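Local coordinates for sporozoite-specific SAG protein (Toxoplasma gondii, PDB 2WNK) that is a SAG2-related surface antigen of the sporozoite stage, probably displayed on the parasite membrane, where it may contribute to host-cell attachment, at residues A[179-193]-A[205-219]. Sequence-based numbering, arbitrary orientation.
Sequences CETEVDLVSLVPHAS and LSVTDLPQQQQKLCY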
ATOM      1  N   CYS A 179      16.953 -19.463   5.473  1.00 12.59           N
ATOM      2  CA  CYS A 179      16.735 -18.020   5.701  1.00 14.72           C
ATOM      3  C   CYS A 179      16.837 -17.611   7.152  1.00 15.73           C
ATOM      4  O   CYS A 179      15.941 -16.902   7.642  1.00 17.14           O
ATOM      5  CB  CYS A 179      15.387 -17.590   5.098  1.00 13.54           C
ATOM      6  SG  CYS A 179      15.158 -18.079   3.414  1.00 15.11           S
ATOM      7  N   GLU A 180      17.898 -18.088   7.808  1.00 15.79           N
ATOM      8  CA  GLU A 180      18.213 -17.897   9.248  1.00 16.98           C
ATOM      9  C   GLU A 180      19.507 -17.135   9.522  1.00 16.92           C
ATOM     10  O   GLU A 180      19.568 -16.358  10.484  1.00 19.58           O
ATOM     11  CB  GLU A 180      18.270 -19.270   9.974  1.00 16.49           C
ATOM     12  CG  GLU A 180      16.893 -19.855  10.092  1.00 18.41           C
ATOM     13  CD  GLU A 180      16.836 -21.295  10.632  1.00 19.02           C
ATOM     14  OE1 GLU A 180      17.886 -21.893  10.924  1.00 19.94           O
ATOM     15  OE2 GLU A 180      15.688 -21.827  10.744  1.00 25.39           O
ATOM     16  N   THR A 181      20.556 -17.372   8.726  1.00 16.43           N
ATOM     17  CA  THR A 181      21.860 -16.720   8.931  1.00 15.50           C
ATOM     18  C   THR A 181      21.921 -15.370   8.216  1.00 14.62           C
ATOM     19  O   THR A 181      21.770 -15.308   6.999  1.00 13.92           O
ATOM     20  CB  THR A 181      22.978 -17.617   8.437  1.00 15.42           C
ATOM     21  OG1 THR A 181      22.924 -18.849   9.172  1.00 17.85           O
ATOM     22  CG2 THR A 181      24.364 -16.980   8.682  1.00 15.73           C
ATOM     23  N   GLU A 182      22.093 -14.306   8.995  1.00 13.14           N
ATOM     24  CA  GLU A 182      22.183 -12.948   8.454  1.00 13.91           C
ATOM     25  C   GLU A 182      23.610 -12.593   8.091  1.00 13.79           C
ATOM     26  O   GLU A 182      24.562 -12.773   8.863  1.00 14.96           O
ATOM     27  CB  GLU A 182      21.611 -11.914   9.421  1.00 13.55           C
ATOM     28  CG  GLU A 182      21.590 -10.484   8.895  1.00 15.99           C
ATOM     29  CD  GLU A 182      20.858  -9.531   9.837  1.00 18.84           C
ATOM     30  OE1 GLU A 182      19.813  -9.927  10.415  1.00 22.60           O
ATOM     31  OE2 GLU A 182      21.323  -8.381   9.957  1.00 23.14           O
ATOM     32  N   VAL A 183      23.770 -12.107   6.880  1.00 13.22           N
ATOM     33  CA  VAL A 183      25.075 -11.730   6.413  1.00 11.88           C
ATOM     34  C   VAL A 183      24.970 -10.435   5.590  1.00 10.79           C
ATOM     35  O   VAL A 183      23.882 -10.021   5.258  1.00  9.52           O
ATOM     36  CB  VAL A 183      25.780 -12.852   5.596  1.00 14.22           C
ATOM     37  CG1 VAL A 183      25.869 -14.187   6.371  1.00 14.53           C
ATOM     38  CG2 VAL A 183      25.086 -13.062   4.268  1.00 11.77           C
ATOM     39  N   ASP A 184      26.095  -9.765   5.334  1.00 10.15           N
ATOM     40  CA  ASP A 184      26.089  -8.593   4.451  1.00 10.53           C
ATOM     41  C   ASP A 184      25.790  -9.000   3.017  1.00 11.34           C
ATOM     42  O   ASP A 184      26.444  -9.890   2.465  1.00 11.41           O
ATOM     43  CB  ASP A 184      27.462  -7.905   4.492  1.00 10.87           C
ATOM     44  CG  ASP A 184      27.750  -7.275   5.833  1.00 12.27           C
ATOM     45  OD1 ASP A 184      27.012  -6.353   6.211  1.00 21.58           O
ATOM     46  OD2 ASP A 184      28.752  -7.633   6.478  1.00 13.98           O
ATOM     47  N   LEU A 185      24.797  -8.343   2.411  1.00 10.96           N
ATOM     48  CA  LEU A 185      24.461  -8.558   1.015  1.00  9.22           C
ATOM     49  C   LEU A 185      25.698  -8.658   0.114  1.00  9.13           C
ATOM     50  O   LEU A 185      25.862  -9.620  -0.645  1.00  7.87           O
ATOM     51  CB  LEU A 185      23.476  -7.483   0.522  1.00  8.76           C
ATOM     52  CG  LEU A 185      23.126  -7.538  -0.976  1.00  9.87           C
ATOM     53  CD1 LEU A 185      22.515  -8.914  -1.394  1.00  9.72           C
ATOM     54  CD2 LEU A 185      22.225  -6.376  -1.400  1.00 13.74           C
ATOM     55  N   VAL A 186      26.600  -7.682   0.222  1.00  8.90           N
ATOM     56  CA  VAL A 186      27.691  -7.586  -0.711  1.00 10.08           C
ATOM     57  C   VAL A 186      28.783  -8.581  -0.425  1.00  9.49           C
ATOM     58  O   VAL A 186      29.668  -8.767  -1.262  1.00 10.63           O
ATOM     59  CB  VAL A 186      28.310  -6.173  -0.817  1.00  8.87           C
ATOM     60  CG1 VAL A 186      27.302  -5.158  -1.403  1.00  9.80           C
ATOM     61  CG2 VAL A 186      28.886  -5.709   0.497  1.00  8.81           C
ATOM     62  N   SER A 187      28.736  -9.239   0.736  1.00  9.15           N
ATOM     63  CA  SER A 187      29.573 -10.416   0.896  1.00 10.40           C
ATOM     64  C   SER A 187      29.171 -11.573  -0.004  1.00  8.10           C
ATOM     65  O   SER A 187      29.996 -12.450  -0.292  1.00 10.85           O
ATOM     66  CB  SER A 187      29.633 -10.913   2.358  1.00 10.82           C
ATOM     67  OG  SER A 187      28.429 -11.610   2.649  1.00 16.13           O
ATOM     68  N   LEU A 188      27.897 -11.685  -0.375  1.00  8.39           N
ATOM     69  CA  LEU A 188      27.548 -12.765  -1.292  1.00  7.48           C
ATOM     70  C   LEU A 188      27.553 -12.315  -2.759  1.00  7.08           C
ATOM     71  O   LEU A 188      27.947 -13.071  -3.675  1.00  7.45           O
ATOM     72  CB  LEU A 188      26.163 -13.249  -0.937  1.00  7.32           C
ATOM     73  CG  LEU A 188      25.959 -13.644   0.536  1.00 10.14           C
ATOM     74  CD1 LEU A 188      24.542 -14.159   0.660  1.00  8.56           C
ATOM     75  CD2 LEU A 188      26.852 -14.788   0.814  1.00 10.09           C
ATOM     76  N   VAL A 189      27.133 -11.070  -2.981  1.00  7.24           N
ATOM     77  CA  VAL A 189      27.077 -10.523  -4.334  1.00  7.59           C
ATOM     78  C   VAL A 189      27.594  -9.121  -4.287  1.00  7.70           C
ATOM     79  O   VAL A 189      26.875  -8.179  -4.005  1.00  9.74           O
ATOM     80  CB  VAL A 189      25.659 -10.568  -4.941  1.00  5.96           C
ATOM     81  CG1 VAL A 189      25.692 -10.144  -6.429  1.00  9.21           C
ATOM     82  CG2 VAL A 189      25.019 -11.980  -4.857  1.00  8.73           C
ATOM     83  N   PRO A 190      28.912  -8.978  -4.491  1.00  7.89           N
ATOM     84  CA  PRO A 190      29.614  -7.689  -4.490  1.00  8.45           C
ATOM     85  C   PRO A 190      28.872  -6.712  -5.386  1.00  9.80           C
ATOM     86  O   PRO A 190      28.414  -7.101  -6.468  1.00 10.72           O
ATOM     87  CB  PRO A 190      30.950  -8.069  -5.040  1.00  9.32           C
ATOM     88  CG  PRO A 190      31.176  -9.434  -4.369  1.00  8.46           C
ATOM     89  CD  PRO A 190      29.834 -10.110  -4.584  1.00  8.88           C
ATOM     90  N   HIS A 191      28.642  -5.513  -4.864  1.00 11.18           N
ATOM     91  CA  HIS A 191      28.102  -4.366  -5.633  1.00 11.47           C
ATOM     92  C   HIS A 191      26.582  -4.420  -5.791  1.00 12.49           C
ATOM     93  O   HIS A 191      25.966  -3.513  -6.367  1.00 14.12           O
ATOM     94  CB  HIS A 191      28.780  -4.169  -7.020  1.00 10.62           C
ATOM     95  CG  HIS A 191      30.256  -4.436  -7.061  1.00 11.06           C
ATOM     96  ND1 HIS A 191      31.173  -3.713  -6.331  1.00 12.75           N
ATOM     97  CD2 HIS A 191      30.974  -5.341  -7.772  1.00 10.28           C
ATOM     98  CE1 HIS A 191      32.390  -4.148  -6.606  1.00 15.38           C
ATOM     99  NE2 HIS A 191      32.291  -5.147  -7.470  1.00 13.04           N
ATOM    100  N   ALA A 192      25.962  -5.480  -5.290  1.00 10.48           N
ATOM    101  CA  ALA A 192      24.515  -5.556  -5.270  1.00 11.70           C
ATOM    102  C   ALA A 192      23.916  -4.624  -4.213  1.00 11.20           C
ATOM    103  O   ALA A 192      24.580  -4.248  -3.239  1.00 12.27           O
ATOM    104  CB  ALA A 192      24.042  -6.954  -5.031  1.00 10.89           C
ATOM    105  N   SER A 193      22.653  -4.296  -4.406  1.00 10.87           N
ATOM    106  CA  SER A 193      21.921  -3.431  -3.445  1.00 11.16           C
ATOM    107  C   SER A 193      20.454  -3.751  -3.393  1.00 11.06           C
ATOM    108  O   SER A 193      19.865  -4.210  -4.350  1.00 11.59           O
ATOM    109  CB  SER A 193      22.112  -1.925  -3.766  1.00 12.10           C
ATOM    110  OG  SER A 193      21.702  -1.612  -5.085  1.00 18.24           O
ATOM    111  N   LEU A 205      15.706  -5.598  -5.762  1.00  9.15           N
ATOM    112  CA  LEU A 205      17.067  -6.102  -5.573  1.00 10.35           C
ATOM    113  C   LEU A 205      17.782  -5.889  -6.910  1.00 10.16           C
ATOM    114  O   LEU A 205      17.304  -6.372  -7.949  1.00 11.48           O
ATOM    115  CB  LEU A 205      17.025  -7.603  -5.280  1.00 10.29           C
ATOM    116  CG  LEU A 205      18.470  -8.154  -5.268  1.00 16.10           C
ATOM    117  CD1 LEU A 205      19.297  -7.561  -4.098  1.00 16.56           C
ATOM    118  CD2 LEU A 205      18.436  -9.669  -5.226  1.00 20.91           C
ATOM    119  N   SER A 206      18.928  -5.198  -6.865  1.00  8.11           N
ATOM    120  CA  SER A 206      19.742  -4.836  -8.063  1.00  9.44           C
ATOM    121  C   SER A 206      21.119  -5.458  -7.999  1.00  9.79           C
ATOM    122  O   SER A 206      21.812  -5.404  -6.948  1.00 10.19           O
ATOM    123  CB  SER A 206      19.901  -3.302  -8.124  1.00  8.57           C
ATOM    124  OG  SER A 206      18.560  -2.727  -8.313  1.00 11.34           O
ATOM    125  N   VAL A 207      21.578  -5.926  -9.144  1.00  8.86           N
ATOM    126  CA  VAL A 207      22.919  -6.425  -9.268  1.00  9.90           C
ATOM    127  C   VAL A 207      23.645  -5.696 -10.380  1.00  8.99           C
ATOM    128  O   VAL A 207      23.058  -5.335 -11.350  1.00  9.39           O
ATOM    129  CB  VAL A 207      23.020  -7.965  -9.514  1.00 11.26           C
ATOM    130  CG1 VAL A 207      22.250  -8.757  -8.501  1.00 15.17           C
ATOM    131  CG2 VAL A 207      22.729  -8.311 -10.905  1.00 11.58           C
ATOM    132  N   THR A 208      24.936  -5.500 -10.207  1.00  8.13           N
ATOM    133  CA  THR A 208      25.740  -5.107 -11.332  1.00 10.33           C
ATOM    134  C   THR A 208      26.470  -6.277 -11.985  1.00  9.25           C
ATOM    135  O   THR A 208      25.981  -6.859 -12.878  1.00  9.14           O
ATOM    136  CB  THR A 208      26.698  -3.944 -11.016  1.00  8.92           C
ATOM    137  OG1 THR A 208      27.704  -4.342 -10.093  1.00 11.48           O
ATOM    138  CG2 THR A 208      25.924  -2.832 -10.434  1.00 12.69           C
ATOM    139  N   ASP A 209      27.580  -6.709 -11.400  1.00  9.24           N
ATOM    140  CA  ASP A 209      28.272  -7.830 -11.963  1.00  9.80           C
ATOM    141  C   ASP A 209      27.656  -9.042 -11.303  1.00 11.56           C
ATOM    142  O   ASP A 209      27.341  -8.992 -10.140  1.00 10.16           O
ATOM    143  CB  ASP A 209      29.750  -7.818 -11.610  1.00 10.17           C
ATOM    144  CG  ASP A 209      30.508  -6.692 -12.267  1.00 14.45           C
ATOM    145  OD1 ASP A 209      30.243  -6.319 -13.366  1.00 15.02           O
ATOM    146  OD2 ASP A 209      31.406  -6.208 -11.643  1.00 16.36           O
ATOM    147  N   LEU A 210      27.550 -10.123 -12.055  1.00 10.10           N
ATOM    148  CA  LEU A 210      27.181 -11.389 -11.438  1.00 11.19           C
ATOM    149  C   LEU A 210      28.331 -11.917 -10.598  1.00 10.70           C
ATOM    150  O   LEU A 210      29.504 -11.645 -10.887  1.00 11.18           O
ATOM    151  CB  LEU A 210      26.775 -12.405 -12.520  1.00 11.03           C
ATOM    152  CG  LEU A 210      25.472 -12.065 -13.269  1.00 12.39           C
ATOM    153  CD1 LEU A 210      25.309 -12.988 -14.468  1.00 15.06           C
ATOM    154  CD2 LEU A 210      24.270 -12.080 -12.354  1.00 10.90           C
ATOM    155  N   PRO A 211      28.013 -12.708  -9.549  1.00 10.46           N
ATOM    156  CA  PRO A 211      29.051 -13.276  -8.658  1.00 10.46           C
ATOM    157  C   PRO A 211      29.809 -14.423  -9.316  1.00 10.99           C
ATOM    158  O   PRO A 211      29.305 -14.985 -10.287  1.00 10.86           O
ATOM    159  CB  PRO A 211      28.217 -13.761  -7.449  1.00 10.88           C
ATOM    160  CG  PRO A 211      26.906 -14.195  -8.101  1.00 10.52           C
ATOM    161  CD  PRO A 211      26.655 -13.117  -9.181  1.00 10.74           C
ATOM    162  N   GLN A 212      31.031 -14.714  -8.828  1.00 12.01           N
ATOM    163  CA  GLN A 212      31.856 -15.828  -9.301  1.00 14.40           C
ATOM    164  C   GLN A 212      31.171 -17.192  -9.212  1.00 13.63           C
ATOM    165  O   GLN A 212      31.316 -18.029 -10.096  1.00 13.63           O
ATOM    166  CB  GLN A 212      33.109 -15.903  -8.478  1.00 14.94           C
ATOM    167  CG  GLN A 212      34.006 -14.701  -8.723  1.00 20.79           C
ATOM    168  CD  GLN A 212      35.473 -15.021  -8.516  1.00 26.83           C
ATOM    169  OE1 GLN A 212      36.211 -14.249  -7.894  1.00 30.90           O
ATOM    170  NE2 GLN A 212      35.910 -16.171  -9.034  1.00 29.01           N
ATOM    171  N   GLN A 213      30.522 -17.429  -8.079  1.00 11.97           N
ATOM    172  CA  GLN A 213      29.741 -18.666  -7.874  1.00 11.70           C
ATOM    173  C   GLN A 213      28.277 -18.314  -7.679  1.00 11.33           C
ATOM    174  O   GLN A 213      27.952 -17.177  -7.249  1.00 12.03           O
ATOM    175  CB  GLN A 213      30.255 -19.478  -6.657  1.00 12.51           C
ATOM    176  CG  GLN A 213      31.719 -19.959  -6.779  1.00 13.85           C
ATOM    177  CD  GLN A 213      32.132 -20.951  -5.645  1.00 19.09           C
ATOM    178  OE1 GLN A 213      31.497 -21.050  -4.591  1.00 20.30           O
ATOM    179  NE2 GLN A 213      33.194 -21.674  -5.876  1.00 19.62           N
ATOM    180  N   GLN A 214      27.394 -19.242  -8.015  1.00  9.29           N
ATOM    181  CA  GLN A 214      25.943 -19.034  -7.800  1.00  9.56           C
ATOM    182  C   GLN A 214      25.680 -18.722  -6.315  1.00  8.93           C
ATOM    183  O   GLN A 214      26.319 -19.312  -5.434  1.00  9.23           O
ATOM    184  CB  GLN A 214      25.104 -20.253  -8.223  1.00 11.16           C
ATOM    185  CG  GLN A 214      23.606 -20.043  -7.989  1.00 14.32           C
ATOM    186  CD  GLN A 214      22.771 -21.327  -8.149  1.00 22.54           C
ATOM    187  OE1 GLN A 214      22.216 -21.849  -7.180  1.00 28.66           O
ATOM    188  NE2 GLN A 214      22.676 -21.817  -9.358  1.00 24.41           N
ATOM    189  N   GLN A 215      24.735 -17.821  -6.065  1.00  8.20           N
ATOM    190  CA  GLN A 215      24.403 -17.346  -4.702  1.00  7.99           C
ATOM    191  C   GLN A 215      22.903 -17.446  -4.511  1.00  7.54           C
ATOM    192  O   GLN A 215      22.137 -17.462  -5.485  1.00  9.67           O
ATOM    193  CB  GLN A 215      24.887 -15.880  -4.467  1.00  8.02           C
ATOM    194  CG  GLN A 215      26.403 -15.620  -4.779  1.00  8.78           C
ATOM    195  CD  GLN A 215      27.413 -16.287  -3.821  1.00  8.71           C
ATOM    196  OE1 GLN A 215      28.577 -16.585  -4.220  1.00 12.60           O
ATOM    197  NE2 GLN A 215      27.046 -16.428  -2.575  1.00  4.79           N
ATOM    198  N   LYS A 216      22.494 -17.487  -3.244  1.00  7.06           N
ATOM    199  CA  LYS A 216      21.059 -17.371  -2.919  1.00  9.66           C
ATOM    200  C   LYS A 216      20.889 -16.250  -1.898  1.00  9.43           C
ATOM    201  O   LYS A 216      21.703 -16.088  -0.980  1.00  9.79           O
ATOM    202  CB  LYS A 216      20.548 -18.677  -2.360  1.00  8.41           C
ATOM    203  CG  LYS A 216      20.379 -19.731  -3.428  1.00 12.98           C
ATOM    204  CD  LYS A 216      19.643 -20.899  -2.826  1.00 16.13           C
ATOM    205  CE  LYS A 216      19.571 -22.041  -3.777  1.00 14.81           C
ATOM    206  NZ  LYS A 216      19.114 -23.285  -3.024  1.00 19.29           N
ATOM    207  N   LEU A 217      19.890 -15.407  -2.114  1.00  8.21           N
ATOM    208  CA  LEU A 217      19.654 -14.269  -1.244  1.00  9.01           C
ATOM    209  C   LEU A 217      18.260 -14.455  -0.759  1.00  9.16           C
ATOM    210  O   LEU A 217      17.349 -14.569  -1.558  1.00 13.33           O
ATOM    211  CB  LEU A 217      19.656 -12.964  -2.028  1.00  9.91           C
ATOM    212  CG  LEU A 217      20.942 -12.244  -2.443  1.00 15.00           C
ATOM    213  CD1 LEU A 217      22.302 -12.812  -2.067  1.00 14.53           C
ATOM    214  CD2 LEU A 217      20.940 -11.514  -3.754  1.00 14.51           C
ATOM    215  N   CYS A 218      18.100 -14.490   0.555  1.00  7.16           N
ATOM    216  CA  CYS A 218      16.757 -14.713   1.088  1.00  6.18           C
ATOM    217  C   CYS A 218      16.308 -13.502   1.932  1.00  7.84           C
ATOM    218  O   CYS A 218      17.053 -12.943   2.745  1.00  8.61           O
ATOM    219  CB  CYS A 218      16.781 -15.936   1.999  1.00  7.67           C
ATOM    220  SG  CYS A 218      15.051 -16.313   2.412  1.00 13.88           S
ATOM    221  N   TYR A 219      15.062 -13.131   1.799  1.00  7.82           N
ATOM    222  CA  TYR A 219      14.408 -12.106   2.631  1.00  7.25           C
ATOM    223  C   TYR A 219      13.108 -12.672   3.197  1.00  8.09           C
ATOM    224  O   TYR A 219      12.487 -13.510   2.605  1.00  9.33           O
ATOM    225  CB  TYR A 219      14.067 -10.894   1.742  1.00  7.25           C
ATOM    226  CG  TYR A 219      15.258 -10.219   1.138  1.00  9.56           C
ATOM    227  CD1 TYR A 219      15.950  -9.279   1.845  1.00 11.19           C
ATOM    228  CD2 TYR A 219      15.692 -10.527  -0.161  1.00 11.09           C
ATOM    229  CE1 TYR A 219      17.081  -8.703   1.344  1.00 10.11           C
ATOM    230  CE2 TYR A 219      16.832  -9.941  -0.688  1.00 11.18           C
ATOM    231  CZ  TYR A 219      17.488  -9.014   0.062  1.00  9.26           C
ATOM    232  OH  TYR A 219      18.593  -8.439  -0.491  1.00 10.81           O
TER
HETATM  233  O   HOH W   1      26.279  -7.059  -8.228  1.00  9.08           O
HETATM  234  O   HOH W   2      28.918  -9.534  -7.843  1.00 12.21           O
HETATM  235  O   HOH W   3      23.427  -2.349  -6.968  1.00 16.88           O
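The second SRS domain of this antigen is a disulfide-pinned beta sandwich, and the packing of residues 179-193 on residues 205-219 illustrates how such a fold binds a loop and short helical turn to two strands that lie in different sheets. At one end the bond from Cys179 SG to Cys218 SG (2.0 Å), with a torsion of 89° about the S-S bond, ties the loop to strand 215-222. At the other, Ser193 and Ser206 form an antiparallel hydrogen-bonded pair that adds strand 193-194 to the margin of the sheet containing 202-207; Ser206 N reaches Ser193 O at 2.9 Å, the N-H pointing almost straight at the oxygen (175°).

Between these anchors the short, weakly bonded helical turn around 185-188 lays its leucines over the strands. Leu185, whose first torsion of 175° swings CG away from its own backbone N, sends CD1 to within 3.8 Å of Leu217 CG, the two side chains crossing at about a right angle, while its CD2 faces Leu205 CD1. The side chain of Leu188 instead passes that of Leu217 in the opposite direction, and their CD1 methyls meet at 3.8 Å. Val189 divides its branches: CG1 faces Val207 and Pro211, whereas CG2 rests against CB and CG of Gln215. Val235 of strand 228-235 touches both Pro211 and Leu217, extending this apolar layer into the neighbouring strand.

The type II turn Val189 to Ala192 closes over the 208-209 corner through water. Two waters each donate to both Pro190 O and Asp209 O, and one of them also accepts from Thr208 N. Beside them, His191 meets Thr208 through its CB, which lies 3.3 Å from Thr208 OG1.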